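Local coordinates for jacalin-type lectin domain-containing protein (Musa acuminata, PDB 7KMU), which binds mannose as a jacalin-related plant lectin of banana, combining mitogenic and antiviral activity, at residues A4-T9 / G123-A128; I40-T45 / Q53-T58; T87-L92 / D133-Y138. All coordinates share one frame; numbering follows the deposited sequence.

Interaction 1: residues A4-T9 / G123-A128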
ATOM      1  N   ALA B   4     -14.722  -4.227   5.631  1.00 12.54           N
ATOM      2  CA  ALA B   4     -13.445  -4.710   5.064  1.00 10.85           C
ATOM      3  C   ALA B   4     -12.491  -3.564   4.762  1.00 12.50           C
ATOM      4  O   ALA B   4     -12.907  -2.415   4.577  1.00 12.08           O
ATOM      5  CB  ALA B   4     -13.691  -5.506   3.788  1.00 11.35           C
ATOM      6  N   ILE B   5     -11.190  -3.888   4.716  1.00  8.04           N
ATOM      7  CA  ILE B   5     -10.153  -2.939   4.333  1.00  7.41           C
ATOM      8  C   ILE B   5      -9.474  -3.552   3.112  1.00 10.04           C
ATOM      9  O   ILE B   5      -8.891  -4.643   3.199  1.00  9.16           O
ATOM     10  CB  ILE B   5      -9.145  -2.619   5.471  1.00 10.15           C
ATOM     11  CG1 ILE B   5      -9.859  -1.874   6.625  1.00 11.65           C
ATOM     12  CG2 ILE B   5      -7.968  -1.799   4.897  1.00  9.90           C
ATOM     13  CD1 ILE B   5      -9.041  -1.590   7.840  1.00 21.80           C
ATOM     14  N   LYS B   6      -9.588  -2.874   1.966  1.00  7.34           N
ATOM     15  CA  LYS B   6      -9.014  -3.325   0.699  1.00  7.14           C
ATOM     16  C   LYS B   6      -8.069  -2.285   0.169  1.00  9.37           C
ATOM     17  O   LYS B   6      -8.454  -1.127   0.043  1.00  9.45           O
ATOM     18  CB  LYS B   6     -10.112  -3.574  -0.343  1.00  8.77           C
ATOM     19  CG  LYS B   6     -10.972  -4.797  -0.015  1.00 10.57           C
ATOM     20  CD  LYS B   6     -12.195  -4.895  -0.929  1.00 12.12           C
ATOM     21  CE  LYS B   6     -11.847  -5.361  -2.329  1.00 13.58           C
ATOM     22  NZ  LYS B   6     -13.066  -5.459  -3.207  1.00 15.98           N
ATOM     23  N   VAL B   7      -6.822  -2.689  -0.126  1.00  6.69           N
ATOM     24  CA  VAL B   7      -5.821  -1.787  -0.693  1.00  7.06           C
ATOM     25  C   VAL B   7      -5.415  -2.287  -2.061  1.00 10.07           C
ATOM     26  O   VAL B   7      -5.239  -3.486  -2.266  1.00  9.29           O
ATOM     27  CB  VAL B   7      -4.625  -1.479   0.233  1.00 10.44           C
ATOM     28  CG1 VAL B   7      -5.092  -0.768   1.498  1.00 10.34           C
ATOM     29  CG2 VAL B   7      -3.832  -2.743   0.593  1.00 11.28           C
ATOM     30  N   GLY B   8      -5.325  -1.362  -2.996  1.00  9.44           N
ATOM     31  CA  GLY B   8      -5.055  -1.673  -4.388  1.00  9.16           C
ATOM     32  C   GLY B   8      -6.169  -1.108  -5.254  1.00 11.05           C
ATOM     33  O   GLY B   8      -6.997  -0.329  -4.761  1.00 12.15           O
ATOM     34  N   THR B   9      -6.216  -1.456  -6.546  1.00  8.80           N
ATOM     35  CA  THR B   9      -5.248  -2.355  -7.172  1.00  8.36           C
ATOM     36  C   THR B   9      -4.021  -1.612  -7.666  1.00 11.04           C
ATOM     37  O   THR B   9      -4.015  -0.382  -7.818  1.00 11.33           O
ATOM     38  CB  THR B   9      -5.880  -3.049  -8.413  1.00 11.12           C
ATOM     39  OG1 THR B   9      -6.307  -2.050  -9.347  1.00 13.81           O
ATOM     40  CG2 THR B   9      -7.060  -3.961  -8.066  1.00 12.37           C
ATOM     41  N   GLY B 123      -6.395 -11.771   2.096  1.00  8.81           N
ATOM     42  CA  GLY B 123      -7.108 -12.104   0.874  1.00  8.90           C
ATOM     43  C   GLY B 123      -6.654 -11.232  -0.267  1.00 10.11           C
ATOM     44  O   GLY B 123      -5.856 -10.310  -0.075  1.00  9.18           O
ATOM     45  N   PHE B 124      -7.176 -11.518  -1.454  1.00  7.66           N
ATOM     46  CA  PHE B 124      -6.750 -10.840  -2.676  1.00  7.35           C
ATOM     47  C   PHE B 124      -7.921 -10.493  -3.571  1.00 10.10           C
ATOM     48  O   PHE B 124      -8.981 -11.131  -3.514  1.00  9.86           O
ATOM     49  CB  PHE B 124      -5.822 -11.790  -3.485  1.00  8.58           C
ATOM     50  CG  PHE B 124      -4.526 -12.133  -2.789  1.00  9.25           C
ATOM     51  CD1 PHE B 124      -4.449 -13.226  -1.934  1.00 11.32           C
ATOM     52  CD2 PHE B 124      -3.400 -11.337  -2.952  1.00 10.35           C
ATOM     53  CE1 PHE B 124      -3.263 -13.515  -1.243  1.00 11.64           C
ATOM     54  CE2 PHE B 124      -2.203 -11.644  -2.284  1.00 11.89           C
ATOM     55  CZ  PHE B 124      -2.147 -12.730  -1.435  1.00 10.74           C
ATOM     56  N   PHE B 125      -7.709  -9.508  -4.431  1.00  7.16           N
ATOM     57  CA  PHE B 125      -8.642  -9.148  -5.485  1.00  7.04           C
ATOM     58  C   PHE B 125      -7.812  -8.566  -6.626  1.00  9.83           C
ATOM     59  O   PHE B 125      -6.620  -8.313  -6.439  1.00  8.70           O
ATOM     60  CB  PHE B 125      -9.724  -8.155  -4.991  1.00  7.84           C
ATOM     61  CG  PHE B 125      -9.203  -6.804  -4.564  1.00  8.13           C
ATOM     62  CD1 PHE B 125      -8.605  -6.632  -3.321  1.00  9.21           C
ATOM     63  CD2 PHE B 125      -9.345  -5.694  -5.388  1.00  8.70           C
ATOM     64  CE1 PHE B 125      -8.132  -5.374  -2.918  1.00  8.82           C
ATOM     65  CE2 PHE B 125      -8.874  -4.440  -4.985  1.00 10.53           C
ATOM     66  CZ  PHE B 125      -8.266  -4.292  -3.749  1.00  8.32           C
ATOM     67  N   GLY B 126      -8.415  -8.363  -7.788  1.00  8.34           N
ATOM     68  CA  GLY B 126      -7.657  -7.781  -8.895  1.00  7.67           C
ATOM     69  C   GLY B 126      -8.362  -7.911 -10.217  1.00  9.86           C
ATOM     70  O   GLY B 126      -9.595  -7.963 -10.257  1.00 10.02           O
ATOM     71  N   ARG B 127      -7.571  -7.946 -11.293  1.00  7.57           N
ATOM     72  CA  ARG B 127      -8.060  -8.116 -12.661  0.50  7.62           C
ATOM     73  C   ARG B 127      -7.213  -9.205 -13.314  1.00 10.82           C
ATOM     74  O   ARG B 127      -6.028  -9.325 -12.991  1.00  9.83           O
ATOM     75  CB  ARG B 127      -7.947  -6.805 -13.447  0.50  8.87           C
ATOM     76  CG  ARG B 127      -8.770  -5.650 -12.852  0.50  9.10           C
ATOM     77  CD  ARG B 127      -8.772  -4.437 -13.759  0.50 12.49           C
ATOM     78  NE  ARG B 127      -9.598  -4.643 -14.950  0.50 12.80           N
ATOM     79  CZ  ARG B 127     -10.864  -4.247 -15.067  0.50 27.84           C
ATOM     80  NH1 ARG B 127     -11.468  -3.620 -14.065  0.50 18.71           N
ATOM     81  NH2 ARG B 127     -11.529  -4.461 -16.194  0.50 18.94           N
ATOM     82  N   ALA B 128      -7.804  -9.997 -14.203  1.00  8.86           N
ATOM     83  CA  ALA B 128      -7.060 -11.078 -14.862  1.00  8.61           C
ATOM     84  C   ALA B 128      -7.712 -11.474 -16.158  1.00 12.04           C
ATOM     85  O   ALA B 128      -8.921 -11.323 -16.308  1.00 12.19           O
ATOM     86  CB  ALA B 128      -6.981 -12.304 -13.952  1.00  9.44           C
TER

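Interaction 2: residues I40-T45 / Q53-T58. With EDO (1,2-ethanediol), chain F.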
ATOM      1  N   ILE B  40      -2.439 -16.594 -10.259  1.00  8.77           N
ATOM      2  CA  ILE B  40      -2.360 -16.749  -8.818  1.00  7.60           C
ATOM      3  C   ILE B  40      -3.527 -17.624  -8.418  1.00 10.86           C
ATOM      4  O   ILE B  40      -4.653 -17.417  -8.881  1.00 10.75           O
ATOM      5  CB  ILE B  40      -2.266 -15.405  -8.031  1.00  9.65           C
ATOM      6  CG1 ILE B  40      -1.983 -15.651  -6.521  1.00 10.62           C
ATOM      7  CG2 ILE B  40      -3.501 -14.493  -8.248  1.00 11.15           C
ATOM      8  CD1 ILE B  40      -1.519 -14.402  -5.700  1.00 14.15           C
ATOM      9  N   GLU B  41      -3.244 -18.637  -7.614  1.00  9.02           N
ATOM     10  CA  GLU B  41      -4.261 -19.556  -7.126  1.00  9.18           C
ATOM     11  C   GLU B  41      -4.161 -19.582  -5.610  1.00 11.64           C
ATOM     12  O   GLU B  41      -3.061 -19.700  -5.068  1.00 11.73           O
ATOM     13  CB  GLU B  41      -4.030 -20.948  -7.731  1.00 10.83           C
ATOM     14  CG  GLU B  41      -5.081 -21.962  -7.334  1.00 15.22           C
ATOM     15  CD  GLU B  41      -4.757 -23.349  -7.842  1.00 28.93           C
ATOM     16  OE1 GLU B  41      -4.191 -24.144  -7.062  1.00 25.18           O
ATOM     17  OE2 GLU B  41      -5.048 -23.633  -9.024  1.00 28.61           O
ATOM     18  N   ILE B  42      -5.297 -19.416  -4.912  1.00  8.74           N
ATOM     19  CA  ILE B  42      -5.290 -19.372  -3.453  1.00  7.89           C
ATOM     20  C   ILE B  42      -6.219 -20.428  -2.901  1.00  9.93           C
ATOM     21  O   ILE B  42      -7.354 -20.553  -3.373  1.00 10.32           O
ATOM     22  CB  ILE B  42      -5.687 -17.964  -2.887  1.00 10.47           C
ATOM     23  CG1 ILE B  42      -4.903 -16.802  -3.545  1.00 11.42           C
ATOM     24  CG2 ILE B  42      -5.541 -17.904  -1.369  1.00 11.29           C
ATOM     25  CD1 ILE B  42      -5.689 -16.078  -4.651  1.00 13.89           C
ATOM     26  N   THR B  43      -5.738 -21.183  -1.912  1.00  9.08           N
ATOM     27  CA  THR B  43      -6.566 -22.119  -1.161  1.00  8.35           C
ATOM     28  C   THR B  43      -6.750 -21.450   0.200  1.00 11.49           C
ATOM     29  O   THR B  43      -5.772 -21.080   0.867  1.00 10.78           O
ATOM     30  CB  THR B  43      -5.938 -23.508  -1.065  1.00 12.19           C
ATOM     31  OG1 THR B  43      -5.898 -24.072  -2.372  1.00 14.91           O
ATOM     32  CG2 THR B  43      -6.745 -24.449  -0.153  1.00 13.63           C
ATOM     33  N   PHE B  44      -8.004 -21.251   0.600  1.00  9.41           N
ATOM     34  CA  PHE B  44      -8.312 -20.549   1.822  1.00  9.25           C
ATOM     35  C   PHE B  44      -9.517 -21.135   2.522  1.00 11.90           C
ATOM     36  O   PHE B  44     -10.339 -21.799   1.885  1.00 11.83           O
ATOM     37  CB  PHE B  44      -8.542 -19.058   1.513  1.00 10.53           C
ATOM     38  CG  PHE B  44      -9.679 -18.809   0.558  1.00 10.74           C
ATOM     39  CD1 PHE B  44      -9.471 -18.823  -0.818  1.00 12.10           C
ATOM     40  CD2 PHE B  44     -10.963 -18.542   1.031  1.00 13.85           C
ATOM     41  CE1 PHE B  44     -10.530 -18.615  -1.705  1.00 13.97           C
ATOM     42  CE2 PHE B  44     -12.021 -18.338   0.144  1.00 16.01           C
ATOM     43  CZ  PHE B  44     -11.792 -18.342  -1.216  1.00 13.71           C
ATOM     44  N   THR B  45      -9.648 -20.817   3.811  1.00  9.51           N
ATOM     45  CA  THR B  45     -10.724 -21.314   4.662  1.00  9.68           C
ATOM     46  C   THR B  45     -11.534 -20.168   5.246  1.00 12.92           C
ATOM     47  O   THR B  45     -10.974 -19.177   5.724  1.00 12.90           O
ATOM     48  CB  THR B  45     -10.152 -22.235   5.731  1.00 12.62           C
ATOM     49  OG1 THR B  45      -9.488 -23.327   5.090  1.00 13.68           O
ATOM     50  CG2 THR B  45     -11.246 -22.804   6.658  1.00 13.70           C
ATOM     51  N   GLN B  53      -9.303 -21.110  -5.488  1.00 11.70           N
ATOM     52  CA  GLN B  53      -9.706 -20.242  -6.572  1.00 11.29           C
ATOM     53  C   GLN B  53      -8.485 -19.886  -7.393  1.00 13.23           C
ATOM     54  O   GLN B  53      -7.472 -19.467  -6.821  1.00 11.67           O
ATOM     55  CB  GLN B  53     -10.383 -18.972  -6.054  1.00 12.70           C
ATOM     56  CG  GLN B  53     -11.744 -19.198  -5.394  1.00 18.28           C
ATOM     57  CD  GLN B  53     -12.871 -19.499  -6.370  1.00 42.09           C
ATOM     58  OE1 GLN B  53     -12.756 -19.336  -7.596  1.00 36.24           O
ATOM     59  NE2 GLN B  53     -14.003 -19.939  -5.839  1.00 36.11           N
ATOM     60  N   HIS B  54      -8.590 -20.024  -8.723  1.00 11.80           N
ATOM     61  CA  HIS B  54      -7.525 -19.729  -9.684  1.00 11.14           C
ATOM     62  C   HIS B  54      -7.908 -18.504 -10.490  1.00 13.67           C
ATOM     63  O   HIS B  54      -9.029 -18.413 -11.005  1.00 12.24           O
ATOM     64  CB  HIS B  54      -7.331 -20.934 -10.629  1.00 11.57           C
ATOM     65  CG  HIS B  54      -6.192 -20.800 -11.595  1.00 14.49           C
ATOM     66  ND1 HIS B  54      -6.306 -20.059 -12.761  1.00 16.93           N
ATOM     67  CD2 HIS B  54      -4.966 -21.364 -11.551  1.00 16.04           C
ATOM     68  CE1 HIS B  54      -5.139 -20.181 -13.377  1.00 15.87           C
ATOM     69  NE2 HIS B  54      -4.302 -20.950 -12.681  1.00 16.30           N
ATOM     70  N   TYR B  55      -6.963 -17.560 -10.618  1.00 10.61           N
ATOM     71  CA  TYR B  55      -7.130 -16.329 -11.374  1.00 10.45           C
ATOM     72  C   TYR B  55      -5.990 -16.208 -12.372  1.00 11.88           C
ATOM     73  O   TYR B  55      -4.852 -16.535 -12.035  1.00 10.29           O
ATOM     74  CB  TYR B  55      -7.163 -15.124 -10.417  1.00 11.66           C
ATOM     75  CG  TYR B  55      -8.179 -15.304  -9.306  1.00 12.40           C
ATOM     76  CD1 TYR B  55      -9.541 -15.208  -9.561  1.00 14.24           C
ATOM     77  CD2 TYR B  55      -7.779 -15.636  -8.013  1.00 13.42           C
ATOM     78  CE1 TYR B  55     -10.485 -15.406  -8.551  1.00 15.00           C
ATOM     79  CE2 TYR B  55      -8.713 -15.830  -6.992  1.00 14.58           C
ATOM     80  CZ  TYR B  55     -10.065 -15.711  -7.270  1.00 16.90           C
ATOM     81  OH  TYR B  55     -11.000 -15.876  -6.270  1.00 20.17           O
ATOM     82  N   GLY B  56      -6.311 -15.797 -13.588  1.00  9.30           N
ATOM     83  CA  GLY B  56      -5.326 -15.678 -14.660  1.00 10.06           C
ATOM     84  C   GLY B  56      -5.354 -16.844 -15.630  1.00 14.31           C
ATOM     85  O   GLY B  56      -6.277 -17.672 -15.609  1.00 14.89           O
ATOM     86  N   GLY B  57      -4.322 -16.913 -16.460  1.00 10.92           N
ATOM     87  CA  GLY B  57      -4.204 -17.906 -17.524  1.00 10.84           C
ATOM     88  C   GLY B  57      -3.529 -19.209 -17.173  1.00 13.21           C
ATOM     89  O   GLY B  57      -3.371 -19.558 -15.999  1.00 11.72           O
ATOM     90  N   THR B  58      -3.147 -19.951 -18.228  1.00 12.10           N
ATOM     91  CA  THR B  58      -2.578 -21.286 -18.048  1.00 11.92           C
ATOM     92  C   THR B  58      -1.051 -21.365 -18.227  1.00 15.39           C
ATOM     93  O   THR B  58      -0.490 -22.459 -18.134  1.00 15.73           O
ATOM     94  CB  THR B  58      -3.302 -22.265 -19.002  1.00 18.83           C
ATOM     95  OG1 THR B  58      -3.073 -21.831 -20.343  1.00 20.96           O
ATOM     96  CG2 THR B  58      -4.809 -22.341 -18.737  1.00 18.76           C
TER
HETATM   97  C1  EDO F 202      -3.022 -22.895  -3.817  1.00 22.24           C
HETATM   98  O1  EDO F 202      -4.181 -23.483  -4.333  1.00 25.25           O
HETATM   99  C2  EDO F 202      -1.872 -23.911  -3.953  1.00 26.26           C
HETATM  100  O2  EDO F 202      -2.077 -25.025  -3.090  1.00 29.76           O

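Interaction 3: residues T87-L92 / D133-Y138. With EDO (1,2-ethanediol), chain E.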
ATOM      1  N   THR B  87      -0.509  -3.572 -19.866  1.00 11.51           N
ATOM      2  CA  THR B  87       0.026  -3.108 -18.581  1.00 10.62           C
ATOM      3  C   THR B  87      -0.441  -4.157 -17.566  1.00 12.02           C
ATOM      4  O   THR B  87      -1.638  -4.262 -17.302  1.00 12.39           O
ATOM      5  CB  THR B  87      -0.487  -1.693 -18.239  1.00 14.33           C
ATOM      6  OG1 THR B  87      -0.087  -0.781 -19.269  1.00 16.61           O
ATOM      7  CG2 THR B  87       0.041  -1.183 -16.904  1.00 15.01           C
ATOM      8  N   ILE B  88       0.487  -4.965 -17.041  1.00  8.83           N
ATOM      9  CA  ILE B  88       0.143  -6.094 -16.159  1.00  8.45           C
ATOM     10  C   ILE B  88       1.153  -6.207 -15.000  1.00 10.84           C
ATOM     11  O   ILE B  88       2.087  -5.408 -14.903  1.00 10.43           O
ATOM     12  CB  ILE B  88       0.102  -7.422 -16.995  1.00 10.22           C
ATOM     13  CG1 ILE B  88       1.493  -7.780 -17.560  1.00 10.62           C
ATOM     14  CG2 ILE B  88      -0.961  -7.380 -18.136  1.00  9.52           C
ATOM     15  CD1 ILE B  88       1.579  -9.177 -18.189  1.00 13.18           C
ATOM     16  N   ILE B  89       0.991  -7.232 -14.153  1.00  7.83           N
ATOM     17  CA  ILE B  89       1.949  -7.498 -13.068  1.00  6.74           C
ATOM     18  C   ILE B  89       3.079  -8.364 -13.657  1.00 10.23           C
ATOM     19  O   ILE B  89       2.834  -9.466 -14.170  1.00 10.42           O
ATOM     20  CB  ILE B  89       1.251  -8.173 -11.858  1.00  8.69           C
ATOM     21  CG1 ILE B  89       0.031  -7.356 -11.360  1.00  9.00           C
ATOM     22  CG2 ILE B  89       2.270  -8.437 -10.710  1.00  9.38           C
ATOM     23  CD1 ILE B  89       0.353  -5.854 -10.988  1.00 11.17           C
ATOM     24  N   GLY B  90       4.309  -7.843 -13.591  1.00  8.54           N
ATOM     25  CA  GLY B  90       5.465  -8.523 -14.159  1.00  8.51           C
ATOM     26  C   GLY B  90       6.322  -9.259 -13.151  1.00 10.39           C
ATOM     27  O   GLY B  90       7.049 -10.183 -13.528  1.00 10.66           O
ATOM     28  N   LYS B  91       6.261  -8.838 -11.862  1.00  8.48           N
ATOM     29  CA  LYS B  91       7.020  -9.451 -10.772  1.00  8.10           C
ATOM     30  C   LYS B  91       6.174  -9.398  -9.523  1.00  9.33           C
ATOM     31  O   LYS B  91       5.439  -8.428  -9.322  1.00  8.96           O
ATOM     32  CB  LYS B  91       8.331  -8.699 -10.511  1.00 11.44           C
ATOM     33  CG  LYS B  91       9.467  -9.166 -11.383  1.00 20.20           C
ATOM     34  CD  LYS B  91      10.810  -8.645 -10.881  1.00 20.66           C
ATOM     35  CE  LYS B  91      11.882  -9.151 -11.790  1.00 25.43           C
ATOM     36  NZ  LYS B  91      13.232  -8.740 -11.336  1.00 20.58           N
ATOM     37  N   LEU B  92       6.255 -10.446  -8.682  1.00  7.50           N
ATOM     38  CA  LEU B  92       5.486 -10.487  -7.455  1.00  7.50           C
ATOM     39  C   LEU B  92       6.212 -11.301  -6.386  1.00 10.02           C
ATOM     40  O   LEU B  92       6.783 -12.353  -6.683  1.00  9.32           O
ATOM     41  CB  LEU B  92       4.094 -11.105  -7.736  1.00  8.08           C
ATOM     42  CG  LEU B  92       3.034 -10.961  -6.640  1.00 11.57           C
ATOM     43  CD1 LEU B  92       2.695  -9.473  -6.367  1.00 11.38           C
ATOM     44  CD2 LEU B  92       1.756 -11.719  -7.034  1.00 13.05           C
ATOM     45  N   ASP B 133      -3.512  -8.948 -14.622  1.00  7.89           N
ATOM     46  CA  ASP B 133      -3.454  -7.539 -15.010  1.00  7.31           C
ATOM     47  C   ASP B 133      -3.235  -6.639 -13.808  1.00  9.76           C
ATOM     48  O   ASP B 133      -2.546  -5.624 -13.915  1.00  9.54           O
ATOM     49  CB  ASP B 133      -4.780  -7.129 -15.675  1.00  8.73           C
ATOM     50  CG  ASP B 133      -5.028  -7.867 -16.977  1.00 12.39           C
ATOM     51  OD1 ASP B 133      -5.411  -9.058 -16.920  1.00 10.97           O
ATOM     52  OD2 ASP B 133      -4.807  -7.264 -18.048  1.00 12.92           O
ATOM     53  N   ALA B 134      -3.895  -6.964 -12.684  1.00  7.81           N
ATOM     54  CA  ALA B 134      -3.858  -6.115 -11.493  1.00  7.52           C
ATOM     55  C   ALA B 134      -4.105  -6.923 -10.244  1.00  8.98           C
ATOM     56  O   ALA B 134      -4.740  -7.989 -10.294  1.00  8.32           O
ATOM     57  CB  ALA B 134      -4.907  -5.016 -11.610  1.00  8.36           C
ATOM     58  N   ILE B 135      -3.608  -6.423  -9.114  1.00  7.47           N
ATOM     59  CA  ILE B 135      -3.751  -7.133  -7.854  1.00  6.97           C
ATOM     60  C   ILE B 135      -3.931  -6.155  -6.698  1.00  8.97           C
ATOM     61  O   ILE B 135      -3.479  -5.012  -6.764  1.00  8.93           O
ATOM     62  CB  ILE B 135      -2.544  -8.105  -7.655  1.00  9.69           C
ATOM     63  CG1 ILE B 135      -2.826  -9.163  -6.544  1.00 10.55           C
ATOM     64  CG2 ILE B 135      -1.210  -7.348  -7.444  1.00 10.27           C
ATOM     65  CD1 ILE B 135      -1.884 -10.440  -6.610  1.00 17.64           C
ATOM     66  N   GLY B 136      -4.603  -6.625  -5.666  1.00  7.26           N
ATOM     67  CA  GLY B 136      -4.855  -5.888  -4.437  1.00  6.97           C
ATOM     68  C   GLY B 136      -5.024  -6.868  -3.305  1.00  8.01           C
ATOM     69  O   GLY B 136      -5.141  -8.086  -3.530  1.00  7.23           O
ATOM     70  N   VAL B 137      -5.031  -6.347  -2.066  1.00  6.75           N
ATOM     71  CA  VAL B 137      -5.159  -7.198  -0.890  1.00  6.57           C
ATOM     72  C   VAL B 137      -6.178  -6.722   0.119  1.00  8.28           C
ATOM     73  O   VAL B 137      -6.433  -5.523   0.227  1.00  7.49           O
ATOM     74  CB  VAL B 137      -3.789  -7.425  -0.185  1.00  9.65           C
ATOM     75  CG1 VAL B 137      -2.850  -8.279  -1.046  1.00 10.01           C
ATOM     76  CG2 VAL B 137      -3.121  -6.107   0.212  1.00  9.71           C
ATOM     77  N   TYR B 138      -6.728  -7.677   0.888  1.00  6.79           N
ATOM     78  CA  TYR B 138      -7.550  -7.396   2.056  1.00  6.24           C
ATOM     79  C   TYR B 138      -6.605  -7.342   3.254  1.00  9.38           C
ATOM     80  O   TYR B 138      -5.645  -8.126   3.327  1.00  8.91           O
ATOM     81  CB  TYR B 138      -8.536  -8.542   2.305  1.00  7.25           C
ATOM     82  CG  TYR B 138      -9.731  -8.497   1.389  1.00  7.77           C
ATOM     83  CD1 TYR B 138      -9.665  -9.013   0.098  1.00  8.03           C
ATOM     84  CD2 TYR B 138     -10.925  -7.914   1.799  1.00  8.39           C
ATOM     85  CE1 TYR B 138     -10.769  -8.989  -0.747  1.00  8.13           C
ATOM     86  CE2 TYR B 138     -12.039  -7.885   0.965  1.00  9.46           C
ATOM     87  CZ  TYR B 138     -11.956  -8.413  -0.311  1.00  9.94           C
ATOM     88  OH  TYR B 138     -13.064  -8.361  -1.117  1.00 11.46           O
TER
HETATM   89  C1  EDO E 201      -4.114  -9.951 -20.021  1.00 12.30           C
HETATM   90  O1  EDO E 201      -4.634 -10.694 -18.916  1.00 11.27           O
HETATM   91  C2  EDO E 201      -5.240  -9.430 -20.947  1.00 15.04           C
HETATM   92  O2  EDO E 201      -6.026  -8.452 -20.292  1.00 18.45           O
HETATM   93  O   HOH W   1      -4.197  -4.655 -18.100  1.00 13.39           O

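Interaction 1: residues A4-T9 / G123-A128
Phe125 reaches from strand 123-128 toward strand 5-9, and Lys6, the backbone at Val7 and Gly8, and Thr9 all meet its ring. Lys6 covers one face. Its CG is anti to the carbonyl carbon (chi1 -70°), and a bend at chi3 (75°) swings the end of the chain back over the ring, placing Lys6 CE 3.6 Å from the centroid of the Phe125 ring in a CH-pi contact. Lys6 NZ follows over the same face, 4.4 Å from the Phe125 centroid and 16° off the normal, a cation-pi geometry; the ammonium group also makes a salt bridge to Asp19. Thr9 meets the ring obliquely: its methyl CG2 packs 3.6 Å from Phe125 CE2 and 4.0 Å from Gly126 CA. Val7 contributes its carbonyl, with O 3.5 Å from Phe125 CZ, while its side chain points away. Between Val7 and Thr9 comes bare backbone at Gly8, then a cis peptide bond to Thr9.

The two strands are not sheet neighbours. Their axes come no closer than 7.3 Å because strand 132-140 runs between them, hydrogen-bonded to Phe125 through Gly136 and to Val7 through Val137. The aromatic side chain thus lies across the backbone of the middle strand in one sheet of the beta-prism. On the other side of strand 5-11, Lys6 and Val7 pair in an antiparallel ladder with the second subunit, which carries the sheet across the dimer interface. With NZ held by Asp19 over the Phe125 face, the ring would be expected to add electrostatic as well as dispersive attraction to the salt bridge.

Interaction 2: residues I40-T45 / Q53-T58
Ile40 and Tyr55 form one hydrogen-bonded pair, Ile42 and Gln53 the next, in the antiparallel hairpin of strands 37-46 and 49-56, which lies in one of the three beta-prism sheets with 49-56 at its outer edge within the chain. In the first, Ile40 N gives to Tyr55 O (3.0 Å) and Tyr55 N to Ile40 O (2.9 Å); in the second, Ile42 and Gln53 exchange bonds likewise. Between them sits the non-hydrogen-bonded pair Glu41 and His54, where Glu41 CA adds a C-H contact to Gln53 O at 3.2 Å.

Polar side chains meet on the face of Glu41 and His54. Glu41 has CG anti to the backbone N (chi1 -177°), which brings OE2 to the edge of the imidazole, 3.4 Å from His54 CD2, with carboxylate and ring planes 65° apart. Glu41 OE1 accepts from O1 of an ethanediol at 2.8 Å; O1 also lies beside Thr43 OG1, and the diol has a further hydrogen bond to Ser28.

On the opposite face the contacts are apolar. Ile42 CD1 touches the edge of the Tyr55 ring, 3.8 Å from CE2, and Phe44 CE1 meets the aliphatic Gln53 CG at 3.9 Å. Tyr55 also stacks on Trp18.

The Glu41-His54 contact is no hydrogen bond; the carboxylate, which also has a long, weak ion pair with Lys30, might favour a protonated imidazole.

Interaction 3: residues T87-L92 / D133-Y138
Asp133 OD2, beside Thr87 and Ile88, accepts two hydrogen bonds. One comes from a water 2.7 Å from Asp133 OD2, which also donates to Thr87 O and so bridges the two strands. The second is from O2 of a bound ethanediol, 2.8 Å from Asp133 OD2. The other hydroxyl of the diol, O1, gives to Asp133 OD1 at 2.7 Å, so the carboxylate grips the diol with both oxygens; Phe131 N is a further partner of the small molecule. Ile88 flanks this polar group: its CG2 branch lies 3.8 Å from Asp133 OD2, and its backbone directs a C-H contact, CA to Asp133 O at 3.5 Å with 156° at the hydrogen.

Strand 86-96 belongs to one sheet of the beta-prism and strand 132-140 to another; the segments 87-92 and 133-138 converge at 65°, their axes approaching to 4.9 Å. At the start of strand 132-140, Asp133 and Ala134 both face Arg127 in a classic beta bulge. Asp133 also ends a GXXXD sequence, the sugar-binding motif of mannose-specific jacalin-related lectins, whose aspartate accepts sugar hydroxyls in relatives. A diol held by both carboxylate oxygens and a loop amide is consistent with occupation of such a site, the ethanediol probably standing in for a pair of sugar hydroxyls.

Beyond the polar end the contact becomes mainly apolar. Ile89 and Ile135 cross at about a right angle, with Ile89 CG1 4.1 Å from Ile135 CG2. Ile135 has CG1 anti to the backbone N (chi1 -164°) and continues extended, which carries its CD1 tip to tip against Leu92 CD2 at 3.9 Å. Leu92 also packs on Met76 of strand 73-83, and the bulged strand's Val137 reaches that same methionine.

From the N terminus, residues 4-9 meet 123-128, so interaction 1 closes a loop spanning most of the chain. Within it, interaction 2 closes early as a short hairpin, 40-45 with 53-58. Interaction 3 opens at 87-92, inside the long loop, and closes at 133-138, beyond it; interactions 1 and 3 therefore cross, whereas 2 and 3 follow in series. Interaction 1 spans the sheet formed by both chain ends, and interaction 3 joins that sheet to the one containing 86-96. The hairpin's sheet reaches the same core through Ile40 on Ile135 and Ile42 on Phe124, bringing all three faces of the prism together.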